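Local atomic coordinates of dihydropteroate synthase (Clostridioides difficile, PDB entry 6PZ2), a protein that catalyses the condensation of a dihydropterin diphosphate with p-aminobenzoate to form dihydropteroate in folate biosynthesis, as an enzyme of the family that sulfonamide drugs inhibit. Residues P77-L82 with L104-T109; D98-A103 with K121-V126; L18-D23 with D35-H40. All coordinates share one frame; numbering follows the deposited sequence.

Contact 1: P77-L82 with L104-T109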
loop_
_atom_site.group_PDB
_atom_site.type_symbol
_atom_site.label_atom_id
_atom_site.label_comp_id
_atom_site.label_asym_id
_atom_site.label_seq_id
_atom_site.Cartn_x
_atom_site.Cartn_y
_atom_site.Cartn_z
ATOM N N PRO A 77 19.764 -29.233 -7.496
ATOM C CA PRO A 77 19.033 -29.471 -8.742
ATOM C C PRO A 77 18.149 -28.300 -9.194
ATOM O O PRO A 77 17.978 -28.078 -10.389
ATOM C CB PRO A 77 18.128 -30.688 -8.498
ATOM C CG PRO A 77 18.381 -31.123 -7.056
ATOM C CD PRO A 77 19.285 -30.100 -6.402
ATOM N N VAL A 78 17.623 -27.530 -8.248
ATOM C CA VAL A 78 16.794 -26.381 -8.623
ATOM C C VAL A 78 17.671 -25.285 -9.222
ATOM O O VAL A 78 17.265 -24.685 -10.227
ATOM C CB VAL A 78 15.969 -25.846 -7.438
ATOM C CG1 VAL A 78 15.133 -24.647 -7.841
ATOM C CG2 VAL A 78 15.115 -26.940 -6.820
ATOM N N ILE A 79 18.835 -25.032 -8.613
ATOM C CA ILE A 79 19.763 -24.025 -9.151
ATOM C C ILE A 79 20.173 -24.408 -10.576
ATOM O O ILE A 79 20.204 -23.547 -11.452
ATOM C CB ILE A 79 21.001 -23.858 -8.259
ATOM C CG1 ILE A 79 20.646 -23.241 -6.913
ATOM C CG2 ILE A 79 22.069 -23.048 -8.985
ATOM C CD1 ILE A 79 21.756 -23.349 -5.916
ATOM N N LYS A 80 20.468 -25.691 -10.798
ATOM C CA LYS A 80 20.918 -26.093 -12.132
ATOM C C LYS A 80 19.816 -25.810 -13.152
ATOM O O LYS A 80 20.117 -25.201 -14.165
ATOM C CB LYS A 80 21.366 -27.559 -12.206
ATOM C CG LYS A 80 22.877 -27.734 -12.132
ATOM C CD LYS A 80 23.410 -29.044 -12.670
ATOM C CE LYS A 80 23.859 -29.006 -14.115
ATOM N NZ LYS A 80 22.777 -29.492 -15.006
ATOM N N LYS A 81 18.573 -26.213 -12.879
ATOM C CA LYS A 81 17.500 -25.969 -13.843
ATOM C C LYS A 81 17.219 -24.474 -13.985
ATOM O O LYS A 81 17.019 -24.010 -15.107
ATOM C CB LYS A 81 16.197 -26.679 -13.482
ATOM C CG LYS A 81 16.143 -28.125 -13.923
ATOM C CD LYS A 81 14.874 -28.507 -14.629
ATOM C CE LYS A 81 15.046 -29.843 -15.318
ATOM N NZ LYS A 81 13.806 -30.648 -15.244
ATOM N N LEU A 82 17.234 -23.723 -12.890
ATOM C CA LEU A 82 16.998 -22.291 -13.016
ATOM C C LEU A 82 18.014 -21.663 -13.980
ATOM O O LEU A 82 17.677 -20.816 -14.790
ATOM C CB LEU A 82 17.131 -21.626 -11.645
ATOM C CG LEU A 82 15.989 -21.884 -10.671
ATOM C CD1 LEU A 82 16.320 -21.301 -9.311
ATOM C CD2 LEU A 82 14.698 -21.299 -11.199
ATOM N N LEU A 104 27.212 -20.852 -4.941
ATOM C CA LEU A 104 27.944 -19.808 -5.649
ATOM C C LEU A 104 28.790 -20.428 -6.768
ATOM O O LEU A 104 28.926 -19.838 -7.840
ATOM C CB LEU A 104 28.811 -19.049 -4.643
ATOM C CG LEU A 104 28.051 -18.040 -3.787
ATOM C CD1 LEU A 104 28.922 -17.532 -2.657
ATOM C CD2 LEU A 104 27.567 -16.880 -4.638
ATOM N N LYS A 105 29.342 -21.626 -6.550
ATOM C CA LYS A 105 30.032 -22.296 -7.650
ATOM C C LYS A 105 29.073 -22.533 -8.820
ATOM O O LYS A 105 29.484 -22.439 -9.967
ATOM C CB LYS A 105 30.611 -23.651 -7.247
ATOM C CG LYS A 105 31.816 -23.627 -6.324
ATOM C CD LYS A 105 32.139 -25.026 -5.830
ATOM C CE LYS A 105 33.217 -25.062 -4.773
ATOM N NZ LYS A 105 33.355 -26.415 -4.181
ATOM N N LEU A 106 27.806 -22.819 -8.564
ATOM C CA LEU A 106 26.832 -23.026 -9.664
ATOM C C LEU A 106 26.291 -21.717 -10.245
ATOM O O LEU A 106 25.434 -21.789 -11.118
ATOM C CB LEU A 106 25.670 -23.872 -9.148
ATOM C CG LEU A 106 26.035 -25.301 -8.761
ATOM C CD1 LEU A 106 24.899 -25.969 -8.006
ATOM C CD2 LEU A 106 26.400 -26.112 -9.995
ATOM N N GLY A 107 26.733 -20.538 -9.809
ATOM C CA GLY A 107 26.336 -19.289 -10.503
ATOM C C GLY A 107 25.205 -18.514 -9.824
ATOM O O GLY A 107 24.714 -17.533 -10.353
ATOM N N VAL A 108 24.773 -18.915 -8.637
ATOM C CA VAL A 108 23.974 -18.030 -7.797
ATOM C C VAL A 108 24.678 -16.676 -7.636
ATOM O O VAL A 108 25.886 -16.627 -7.478
ATOM C CB VAL A 108 23.749 -18.750 -6.457
ATOM C CG1 VAL A 108 23.463 -17.830 -5.305
ATOM C CG2 VAL A 108 22.659 -19.797 -6.616
ATOM N N THR A 109 23.910 -15.590 -7.572
ATOM C CA THR A 109 24.436 -14.218 -7.515
ATOM C C THR A 109 24.580 -13.685 -6.085
ATOM O O THR A 109 25.493 -12.941 -5.833
ATOM C CB THR A 109 23.524 -13.258 -8.284
ATOM O OG1 THR A 109 23.413 -13.800 -9.598
ATOM C CG2 THR A 109 24.053 -11.845 -8.340
#

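Contact 2: D98-A103 with K121-V126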
loop_
_atom_site.group_PDB
_atom_site.type_symbol
_atom_site.label_atom_id
_atom_site.label_comp_id
_atom_site.label_asym_id
_atom_site.label_seq_id
_atom_site.Cartn_x
_atom_site.Cartn_y
_atom_site.Cartn_z
ATOM N N ASP A 98 28.954 -23.597 3.700
ATOM C CA ASP A 98 29.169 -24.705 2.728
ATOM C C ASP A 98 28.034 -24.773 1.703
ATOM O O ASP A 98 28.286 -25.048 0.517
ATOM C CB ASP A 98 29.354 -26.086 3.364
ATOM C CG ASP A 98 28.416 -26.443 4.505
ATOM O OD1 ASP A 98 28.497 -27.586 4.924
ATOM O OD2 ASP A 98 27.631 -25.594 4.996
ATOM N N VAL A 99 26.816 -24.483 2.150
ATOM C CA VAL A 99 25.697 -24.397 1.230
ATOM C C VAL A 99 25.933 -23.233 0.263
ATOM O O VAL A 99 25.789 -23.370 -0.965
ATOM C CB VAL A 99 24.376 -24.220 1.993
ATOM C CG1 VAL A 99 23.229 -24.002 1.034
ATOM C CG2 VAL A 99 24.096 -25.390 2.925
ATOM N N ALA A 100 26.272 -22.087 0.830
ATOM C CA ALA A 100 26.512 -20.896 0.013
ATOM C C ALA A 100 27.588 -21.138 -1.049
ATOM O O ALA A 100 27.481 -20.702 -2.221
ATOM C CB ALA A 100 26.929 -19.752 0.904
ATOM N N GLU A 101 28.665 -21.758 -0.588
ATOM C CA GLU A 101 29.786 -22.075 -1.470
ATOM C C GLU A 101 29.341 -22.881 -2.693
ATOM O O GLU A 101 29.683 -22.507 -3.829
ATOM C CB GLU A 101 30.869 -22.885 -0.757
ATOM C CG GLU A 101 32.009 -23.225 -1.704
ATOM C CD GLU A 101 33.390 -23.037 -1.117
ATOM O OE1 GLU A 101 33.590 -23.377 0.083
ATOM O OE2 GLU A 101 34.243 -22.529 -1.856
ATOM N N GLU A 102 28.642 -23.998 -2.466
ATOM C CA GLU A 102 28.178 -24.827 -3.600
ATOM C C GLU A 102 27.262 -24.013 -4.521
ATOM O O GLU A 102 27.379 -24.081 -5.762
ATOM C CB GLU A 102 27.462 -26.097 -3.138
ATOM C CG GLU A 102 28.391 -27.195 -2.622
ATOM C CD GLU A 102 29.730 -27.320 -3.345
ATOM O OE1 GLU A 102 30.803 -26.974 -2.732
ATOM O OE2 GLU A 102 29.697 -27.689 -4.547
ATOM N N ALA A 103 26.366 -23.245 -3.904
ATOM C CA ALA A 103 25.409 -22.450 -4.691
ATOM C C ALA A 103 26.186 -21.454 -5.550
ATOM O O ALA A 103 25.805 -21.181 -6.711
ATOM C CB ALA A 103 24.430 -21.737 -3.782
ATOM N N LYS A 121 31.245 -18.962 10.837
ATOM C CA LYS A 121 32.460 -18.144 10.791
ATOM C C LYS A 121 33.056 -18.168 9.377
ATOM O O LYS A 121 33.782 -17.233 9.043
ATOM C CB LYS A 121 33.487 -18.583 11.840
ATOM C CG LYS A 121 32.983 -18.625 13.281
ATOM C CD LYS A 121 34.062 -18.503 14.358
ATOM C CE LYS A 121 35.100 -19.611 14.347
ATOM N NZ LYS A 121 34.558 -20.929 14.765
ATOM N N ASN A 122 32.725 -19.147 8.521
ATOM C CA ASN A 122 33.308 -19.144 7.163
ATOM C C ASN A 122 32.513 -18.324 6.140
ATOM O O ASN A 122 32.990 -18.181 4.972
ATOM C CB ASN A 122 33.461 -20.556 6.598
ATOM C CG ASN A 122 34.374 -21.400 7.461
ATOM O OD1 ASN A 122 35.426 -20.945 7.903
ATOM N ND2 ASN A 122 33.920 -22.598 7.773
ATOM N N MET A 123 31.355 -17.786 6.544
ATOM C CA MET A 123 30.425 -17.254 5.551
ATOM C C MET A 123 31.045 -16.031 4.878
ATOM O O MET A 123 30.978 -15.921 3.674
ATOM C CB MET A 123 29.058 -16.865 6.124
ATOM C CG MET A 123 28.139 -16.280 5.050
ATOM S SD MET A 123 27.645 -17.494 3.805
ATOM C CE MET A 123 26.374 -18.314 4.762
ATOM N N ALA A 124 31.637 -15.131 5.666
ATOM C CA ALA A 124 32.229 -13.934 5.119
ATOM C C ALA A 124 33.292 -14.285 4.084
ATOM O O ALA A 124 33.324 -13.619 3.039
ATOM C CB ALA A 124 32.802 -13.060 6.210
ATOM N N SER A 125 34.158 -15.275 4.341
ATOM C CA SER A 125 35.265 -15.507 3.375
ATOM C C SER A 125 34.732 -16.215 2.127
ATOM O O SER A 125 35.222 -15.970 1.011
ATOM C CB SER A 125 36.479 -16.208 3.973
ATOM O OG SER A 125 36.118 -17.377 4.673
ATOM N N VAL A 126 33.680 -17.013 2.288
ATOM C CA VAL A 126 33.013 -17.575 1.090
ATOM C C VAL A 126 32.479 -16.444 0.209
ATOM O O VAL A 126 32.685 -16.435 -1.018
ATOM C CB VAL A 126 31.897 -18.566 1.444
ATOM C CG1 VAL A 126 31.030 -18.874 0.228
ATOM C CG2 VAL A 126 32.462 -19.848 2.036
#

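Contact 3: L18-D23 with D35-H40. With SO4 (sulfate ion), chain B.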
loop_
_atom_site.group_PDB
_atom_site.type_symbol
_atom_site.label_atom_id
_atom_site.label_comp_id
_atom_site.label_asym_id
_atom_site.label_seq_id
_atom_site.Cartn_x
_atom_site.Cartn_y
_atom_site.Cartn_z
ATOM N N LEU A 18 11.104 -18.703 -3.263
ATOM C CA LEU A 18 10.973 -20.089 -3.705
ATOM C C LEU A 18 11.513 -21.002 -2.601
ATOM O O LEU A 18 12.731 -21.210 -2.544
ATOM C CB LEU A 18 11.750 -20.282 -5.016
ATOM C CG LEU A 18 11.633 -21.672 -5.646
ATOM C CD1 LEU A 18 10.190 -21.987 -5.973
ATOM C CD2 LEU A 18 12.466 -21.789 -6.910
ATOM N N ASN A 19 10.632 -21.535 -1.758
ATOM C CA ASN A 19 11.004 -22.505 -0.710
ATOM C C ASN A 19 10.830 -23.924 -1.254
ATOM O O ASN A 19 9.815 -24.228 -1.829
ATOM C CB ASN A 19 10.170 -22.356 0.570
ATOM C CG ASN A 19 10.498 -21.075 1.324
ATOM O OD1 ASN A 19 11.671 -20.781 1.591
ATOM N ND2 ASN A 19 9.480 -20.278 1.642
ATOM N N VAL A 20 11.805 -24.802 -1.053
ATOM C CA VAL A 20 11.730 -26.134 -1.646
ATOM C C VAL A 20 11.926 -27.179 -0.551
ATOM O O VAL A 20 12.345 -28.284 -0.851
ATOM C CB VAL A 20 12.728 -26.326 -2.802
ATOM C CG1 VAL A 20 12.431 -25.386 -3.958
ATOM C CG2 VAL A 20 14.174 -26.166 -2.366
ATOM N N THR A 21 11.596 -26.820 0.683
ATOM C CA THR A 21 11.409 -27.838 1.719
ATOM C C THR A 21 10.260 -28.770 1.324
ATOM O O THR A 21 9.373 -28.406 0.524
ATOM C CB THR A 21 11.064 -27.222 3.083
ATOM O OG1 THR A 21 9.892 -26.406 2.976
ATOM C CG2 THR A 21 12.169 -26.349 3.634
ATOM N N PRO A 22 10.234 -29.957 1.930
ATOM C CA PRO A 22 9.165 -30.935 1.696
ATOM C C PRO A 22 7.746 -30.393 1.954
ATOM O O PRO A 22 6.883 -30.576 1.073
ATOM C CB PRO A 22 9.459 -32.114 2.632
ATOM C CG PRO A 22 10.945 -32.035 2.872
ATOM C CD PRO A 22 11.346 -30.588 2.641
ATOM N N ASP A 23 7.524 -29.703 3.082
ATOM C CA ASP A 23 6.217 -29.065 3.437
ATOM C C ASP A 23 5.823 -28.056 2.360
ATOM O O ASP A 23 4.681 -27.624 2.324
ATOM C CB ASP A 23 6.173 -28.231 4.734
ATOM C CG ASP A 23 4.863 -27.456 4.962
ATOM O OD1 ASP A 23 3.786 -28.109 5.008
ATOM O OD2 ASP A 23 4.890 -26.190 5.063
ATOM N N ASP A 35 10.228 -30.050 -10.964
ATOM C CA ASP A 35 9.591 -29.368 -12.106
ATOM C C ASP A 35 8.533 -28.359 -11.632
ATOM O O ASP A 35 8.338 -27.326 -12.276
ATOM C CB ASP A 35 8.859 -30.350 -13.016
ATOM C CG ASP A 35 9.749 -31.343 -13.743
ATOM O OD1 ASP A 35 9.356 -32.521 -13.761
ATOM O OD2 ASP A 35 10.804 -30.932 -14.276
ATOM N N ILE A 36 7.852 -28.687 -10.527
ATOM C CA ILE A 36 6.870 -27.813 -9.877
ATOM C C ILE A 36 7.581 -26.543 -9.384
ATOM O O ILE A 36 7.138 -25.427 -9.689
ATOM C CB ILE A 36 6.149 -28.576 -8.743
ATOM C CG1 ILE A 36 5.153 -29.610 -9.290
ATOM C CG2 ILE A 36 5.478 -27.622 -7.760
ATOM C CD1 ILE A 36 4.546 -30.545 -8.240
ATOM N N ALA A 37 8.710 -26.718 -8.680
ATOM C CA ALA A 37 9.493 -25.589 -8.200
ATOM C C ALA A 37 9.887 -24.694 -9.379
ATOM O O ALA A 37 9.761 -23.472 -9.274
ATOM C CB ALA A 37 10.692 -26.045 -7.405
ATOM N N ILE A 38 10.310 -25.288 -10.485
ATOM C CA ILE A 38 10.775 -24.493 -11.642
ATOM C C ILE A 38 9.595 -23.755 -12.289
ATOM O O ILE A 38 9.760 -22.642 -12.807
ATOM C CB ILE A 38 11.502 -25.398 -12.669
ATOM C CG1 ILE A 38 12.743 -26.054 -12.058
ATOM C CG2 ILE A 38 11.861 -24.649 -13.951
ATOM C CD1 ILE A 38 13.835 -25.071 -11.657
ATOM N N GLN A 39 8.427 -24.395 -12.336
ATOM C CA GLN A 39 7.230 -23.742 -12.888
ATOM C C GLN A 39 6.881 -22.528 -12.018
ATOM O O GLN A 39 6.665 -21.422 -12.565
ATOM C CB GLN A 39 6.046 -24.708 -13.055
ATOM C CG GLN A 39 4.891 -24.116 -13.874
ATOM C CD GLN A 39 5.353 -23.502 -15.178
ATOM O OE1 GLN A 39 5.979 -24.164 -15.997
ATOM N NE2 GLN A 39 5.116 -22.212 -15.369
ATOM N N HIS A 40 6.945 -22.698 -10.692
ATOM C CA HIS A 40 6.706 -21.588 -9.776
ATOM C C HIS A 40 7.671 -20.435 -10.047
ATOM O O HIS A 40 7.249 -19.259 -10.046
ATOM C CB HIS A 40 6.712 -22.046 -8.309
ATOM C CG HIS A 40 6.260 -20.977 -7.370
ATOM N ND1 HIS A 40 5.351 -20.002 -7.736
ATOM C CD2 HIS A 40 6.579 -20.717 -6.083
ATOM C CE1 HIS A 40 5.136 -19.191 -6.723
ATOM N NE2 HIS A 40 5.883 -19.607 -5.699
HETATM S S SO4 B . 8.834 -17.324 4.080
HETATM O O1 SO4 B . 8.611 -17.761 5.477
HETATM O O2 SO4 B . 10.259 -17.508 3.727
HETATM O O3 SO4 B . 8.472 -15.895 3.947
HETATM O O4 SO4 B . 7.992 -18.132 3.171
#

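Contact 1: P77-L82 with L104-T109
The first torsion of Ile-79 sets one branch mainly against Leu-106 and the other against Val-108. With chi1 at -68°, CG2 stands anti to the backbone N and CG1 anti to the carbonyl carbon, and an extended chi2 (167°) carries CD1 onward from CG1. The CG2 branch meets Leu-106 first at its root: Ile-79 CG2 is 3.7 Å from Leu-106 CB, with Leu-106 CD1 a little farther from the same methyl, which also comes near Val-108 CG2. The longer branch reaches Val-108, where Ile-79 CD1 lies 3.7 Å from Val-108 CG2, and Ile-79 CG1 is also within packing distance of that methyl. Both partners run roughly perpendicular to the isoleucine, so one side chain from the helix is pressed against two from the turn. On the more open side Lys-80 adds only its aliphatic part: its CG passes 4.4 Å from Leu-106 CD2, while the amino end leads away.

What presents two side chains to a single isoleucine is the way helix 97-105 terminates. Gly-107, with a phi of 100°, reverses the chain in a Schellman motif. Gly-107 N bonds back to Leu-104 O at 3.0 Å, and Val-108 N lies 3.1 Å from Ala-103 O, a probable hydrogen bond. Val-108 is thereby folded back beside Leu-106 instead of continuing the helix.

The contact is plain apolar packing in the outer helical layer of a TIM barrel. Ile-79, on helix 68-85, also touches Leu-54 of strand 51-55, and Val-108 rests on Ile-90 and Ile-92 of strand 90-93 just before the chain enters strand 110-113. The contact thus joins helix 68-85 to the turn that ends helix 97-105, above strands 51-55 and 90-93.

Contact 2: D98-A103 with K121-V126
Glu-101, which packs against Val-126, has one carboxylate oxygen gripped by two consecutive residues: OE2 forms a salt bridge with Lys-129 NZ, the last residue of the helix that carries Val-126, and a hydrogen bond with Tyr-130 OH. Two partners on one oxygen should limit the swing of the carboxylate, and the nearby ammonium group would be expected to stabilise its negative charge. The other oxygen, Glu-101 OE1, comes to 4.2 Å from Val-126 CG2, so the acid group lies alongside an apolar branch as well as its polar partners.

Beneath this polar end the two helices meet through apolar groups, with Ala-100 the small one among them. Val-126 points directly at the opposite helix, and its CG1, anti to the backbone N (chi1 167°), is set against main chain as much as side chain: it lies 3.8 Å from Glu-101 N and 4.1 Å from Glu-101 CB. The side chains of Glu-101 and Val-126 cross nearly at right angles. Ala-100, one residue earlier, offers only a methyl group, and two residues share it. Met-123 SD approaches Ala-100 CB to 3.7 Å, and Val-126 CG1 stands 4.2 Å from that same carbon. Met-123 gets there by folding, since bends at chi2 (67°) and chi3 (79°) turn its thioether toward the alanine, with CE following close behind.

No hydrogen bond joins the two segments directly. This is packing between two neighbouring helices in the outer layer of the TIM barrel, 97-105 and 123-129, linked along the chain by strand 110-113, on whose Val-111 both Ala-100 and Met-123 rest. Val-126 also touches Ala-97 and Leu-104, while on its other flank helix 97-105 leans on helix 68-85 through Val-99 and Ala-103.

Contact 3: L18-D23 with D35-H40
In the first beta-alpha-beta unit of this TIM barrel, strand 13-19 and the chain leaving it pack against helix 33-46, which leads on to strand 51-55. Leu-18 does most of the reaching. Its chi1 of -176° carries CG out from the strand, and chi2 of 60° turns CD1 to the helix, 3.6 Å from the carbonyl oxygen Ala-37 O and 3.8 Å from His-40 CD2. The leucine methyl meets the imidazole obliquely, and the two side chains run alongside one another with opposite headings. The methyl of Ala-37 is turned toward the strand and is shared with Val-20, whose CG1 lies 3.9 Å from Ala-37 CB.

The layer is completed by Leu-54 of strand 51-55, which touches both Leu-18 and Val-20, while backbone hydrogen bonds join Leu-18 to Asp-53 and Gly-55 in the same strand. Nearer the start of the helix, Asp-35 forms a salt bridge with Lys-81.

Asn-19, between the two apolar residues, starts away from the helix, and its amide lies beside a sulfate ion, probably from the crystallisation liquor. Arg-60, Arg-247 and His-249 also bond this anion. Their convergence is consistent with the diphosphate subsite of dihydropteroate synthases, near the C-terminal ends of the barrel strands. Asn-19 contributes its amide nitrogen, ND2, in a weak hydrogen bond to sulfate O4 of 3.0 Å, bent to 124° at the hydrogen.

In the fold
Taken together, the three contacts sample how a TIM barrel assembles its outer layer, helix against helix and helix against strand. Contact 3 closes first along the chain, whereas contacts 1 and 2 interlock, their segments alternating and both drawing on helix 97-105. The centres of contacts 1 and 2 lie about 14 Å apart, as do those of contacts 1 and 3; contacts 2 and 3, about 23 Å apart, do not touch. Contact 1 is therefore the middle member: Ile-79 packs on Ala-103 of contact 2, and Lys-81 on Ile-38 of contact 3. Successive helices are thus joined around the strands whose C-terminal ends carry the active site.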